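Local coordinates for GrgF (Penicillium sp. sh18, PDB 6LZH), which acts as a polyketide transferase of the alpha/beta hydrolase fold, fusing two polyketide chains by Claisen condensation in the biosynthesis of gregatin A, at the interface of chains A and B. Residues are numbered along the deposited sequence; one frame, centred on the assembly and turned at random. Chains: chain A/B, GrgF.

The interface of chains A and B. Residues chain A 158, 161, 213; chain B 88-89, 92, 127-128.
B:Glu89 OE1, a carboxylate oxygen, is gripped twice by A:Arg161: directly by NH1 at 2.7 Å, a salt bridge and hydrogen bond, and through water 1, which NH2 holds at the edge of the guanidinium plane. The direct bond reaches the anti lone pair of OE1 and is bent, with the guanidinium and carboxylate planes nearly perpendicular (89°). The turn of the arginine chain at chi3 (81°) brings the guanidinium over helix 84-100 of chain B, where one face lies above the backbone carbonyl of B:Glu89. Shortening A:Arg161 to an alanine would take away both links to the carboxylate, and B:Glu89 would probably lose its cross-chain charge partner and water 1 its NH2 partner.

A second polar link joins A:Tyr213 OH to B:His92 NE2 at 2.6 Å, its direction undecided. The imidazole turns its NE2 edge toward the phenol, whose CZ lies in the imidazole plane, the rings 86° apart, while B:Phe127 meets the same phenol edge-to-face, its CB 3.6 Å from A:Tyr213 CE2. The imidazole itself is sandwiched: B:Ala88 O sits over the centre of one face and A:Met158 SD near the rim of the other, which probably restrains its rotation.

This patch belongs to a two-fold symmetric interface of the deposited assembly, its centre about 18 Å from the active-site B:Cys115; the structure alone does not show whether this dimer forms in solution. The A:Met158 thioether also reaches B:Asp128, SD lying 3.6 Å from the carboxylate carbon CG.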
ATOM      1  N   MET A 158       3.546  12.998  -9.767  1.00 18.24           N
ATOM      2  CA  MET A 158       3.190  12.643 -11.143  1.00 19.93           C
ATOM      3  C   MET A 158       4.280  13.068 -12.113  1.00 17.45           C
ATOM      4  O   MET A 158       4.617  12.328 -13.042  1.00 15.99           O
ATOM      5  CB  MET A 158       1.856  13.273 -11.562  1.00 21.91           C
ATOM      6  CG  MET A 158       0.599  12.765 -10.817  1.00 19.07           C
ATOM      7  SD  MET A 158       0.377  10.965 -10.800  1.00 19.73           S
ATOM      8  CE  MET A 158       1.046  10.537  -9.185  1.00 18.48           C
ATOM      9  N   ARG A 161       7.288  10.523 -11.794  1.00 15.78           N
ATOM     10  CA  ARG A 161       7.063   9.292 -12.554  1.00 16.40           C
ATOM     11  C   ARG A 161       7.405   9.487 -14.024  1.00 16.08           C
ATOM     12  O   ARG A 161       8.162   8.706 -14.622  1.00 12.77           O
ATOM     13  CB  ARG A 161       5.592   8.849 -12.446  1.00 15.38           C
ATOM     14  CG  ARG A 161       5.139   8.309 -11.104  1.00 17.87           C
ATOM     15  CD  ARG A 161       3.789   7.568 -11.233  1.00 19.22           C
ATOM     16  NE  ARG A 161       3.953   6.194 -11.719  1.00 22.21           N
ATOM     17  CZ  ARG A 161       4.202   5.138 -10.941  1.00 20.24           C
ATOM     18  NH1 ARG A 161       4.334   5.283  -9.630  1.00 19.62           N
ATOM     19  NH2 ARG A 161       4.330   3.925 -11.472  1.00 19.98           N
ATOM     20  N   TYR A 213       3.575  10.318  -1.741  1.00 19.61           N
ATOM     21  CA  TYR A 213       2.557   9.579  -2.492  1.00 22.58           C
ATOM     22  C   TYR A 213       2.188   8.267  -1.798  1.00 22.42           C
ATOM     23  O   TYR A 213       1.008   7.970  -1.586  1.00 20.81           O
ATOM     24  CB  TYR A 213       3.059   9.306  -3.919  1.00 16.48           C
ATOM     25  CG  TYR A 213       2.119   8.458  -4.771  1.00 19.85           C
ATOM     26  CD1 TYR A 213       2.136   7.060  -4.706  1.00 20.90           C
ATOM     27  CD2 TYR A 213       1.209   9.055  -5.638  1.00 19.26           C
ATOM     28  CE1 TYR A 213       1.273   6.289  -5.485  1.00 21.16           C
ATOM     29  CE2 TYR A 213       0.338   8.288  -6.414  1.00 19.15           C
ATOM     30  CZ  TYR A 213       0.378   6.908  -6.338  1.00 19.20           C
ATOM     31  OH  TYR A 213      -0.472   6.149  -7.126  1.00 19.81           O
TER
ATOM     32  N   ALA B  88      -3.180   1.346  -9.434  1.00 15.47           N
ATOM     33  CA  ALA B  88      -3.391   2.787  -9.548  1.00 17.16           C
ATOM     34  C   ALA B  88      -2.136   3.485 -10.056  1.00 17.96           C
ATOM     35  O   ALA B  88      -2.216   4.405 -10.884  1.00 16.09           O
ATOM     36  CB  ALA B  88      -3.808   3.377  -8.201  1.00 16.36           C
ATOM     37  N   GLU B  89      -0.964   3.078  -9.559  1.00 15.24           N
ATOM     38  CA  GLU B  89       0.276   3.657 -10.077  1.00 18.30           C
ATOM     39  C   GLU B  89       0.406   3.401 -11.566  1.00 17.74           C
ATOM     40  O   GLU B  89       0.833   4.284 -12.321  1.00 15.53           O
ATOM     41  CB  GLU B  89       1.498   3.085  -9.341  1.00 17.03           C
ATOM     42  CG  GLU B  89       1.566   3.470  -7.890  1.00 17.67           C
ATOM     43  CD  GLU B  89       2.871   2.995  -7.252  1.00 25.71           C
ATOM     44  OE1 GLU B  89       3.951   3.412  -7.713  1.00 27.50           O
ATOM     45  OE2 GLU B  89       2.806   2.189  -6.317  1.00 27.64           O
ATOM     46  N   HIS B  92      -1.349   5.820 -13.593  1.00 18.01           N
ATOM     47  CA  HIS B  92      -0.575   7.035 -13.831  1.00 15.67           C
ATOM     48  C   HIS B  92       0.343   6.874 -15.035  1.00 15.54           C
ATOM     49  O   HIS B  92       0.491   7.800 -15.845  1.00 14.69           O
ATOM     50  CB  HIS B  92       0.252   7.386 -12.586  1.00 16.51           C
ATOM     51  CG  HIS B  92      -0.553   7.451 -11.327  1.00 16.26           C
ATOM     52  ND1 HIS B  92      -1.894   7.791 -11.311  1.00 15.02           N
ATOM     53  CD2 HIS B  92      -0.207   7.219 -10.039  1.00 14.44           C
ATOM     54  CE1 HIS B  92      -2.339   7.756 -10.068  1.00 16.88           C
ATOM     55  NE2 HIS B  92      -1.334   7.417  -9.274  1.00 19.24           N
ATOM     56  N   PHE B 127      -5.110  10.800  -6.899  1.00 18.27           N
ATOM     57  CA  PHE B 127      -3.714  11.206  -6.871  1.00 19.33           C
ATOM     58  C   PHE B 127      -3.251  11.997  -8.091  1.00 20.02           C
ATOM     59  O   PHE B 127      -2.298  12.776  -7.967  1.00 19.51           O
ATOM     60  CB  PHE B 127      -2.823   9.965  -6.732  1.00 17.41           C
ATOM     61  CG  PHE B 127      -3.116   9.153  -5.518  1.00 21.69           C
ATOM     62  CD1 PHE B 127      -3.345   9.775  -4.299  1.00 22.49           C
ATOM     63  CD2 PHE B 127      -3.151   7.767  -5.584  1.00 23.11           C
ATOM     64  CE1 PHE B 127      -3.623   9.015  -3.149  1.00 29.44           C
ATOM     65  CE2 PHE B 127      -3.421   7.006  -4.448  1.00 23.66           C
ATOM     66  CZ  PHE B 127      -3.651   7.635  -3.229  1.00 25.98           C
ATOM     67  N   ASP B 128      -3.900  11.826  -9.246  1.00 17.15           N
ATOM     68  CA  ASP B 128      -3.403  12.284 -10.546  1.00 15.93           C
ATOM     69  C   ASP B 128      -4.330  13.361 -11.114  1.00 18.72           C
ATOM     70  O   ASP B 128      -5.335  13.048 -11.761  1.00 18.55           O
ATOM     71  CB  ASP B 128      -3.294  11.101 -11.519  1.00 15.30           C
ATOM     72  CG  ASP B 128      -2.588  11.474 -12.823  1.00 19.42           C
ATOM     73  OD1 ASP B 128      -2.162  12.645 -12.949  1.00 20.75           O
ATOM     74  OD2 ASP B 128      -2.446  10.598 -13.721  1.00 16.80           O
TER
HETATM   75  O   HOH W   1       4.875   1.677 -10.033  1.00 28.00           O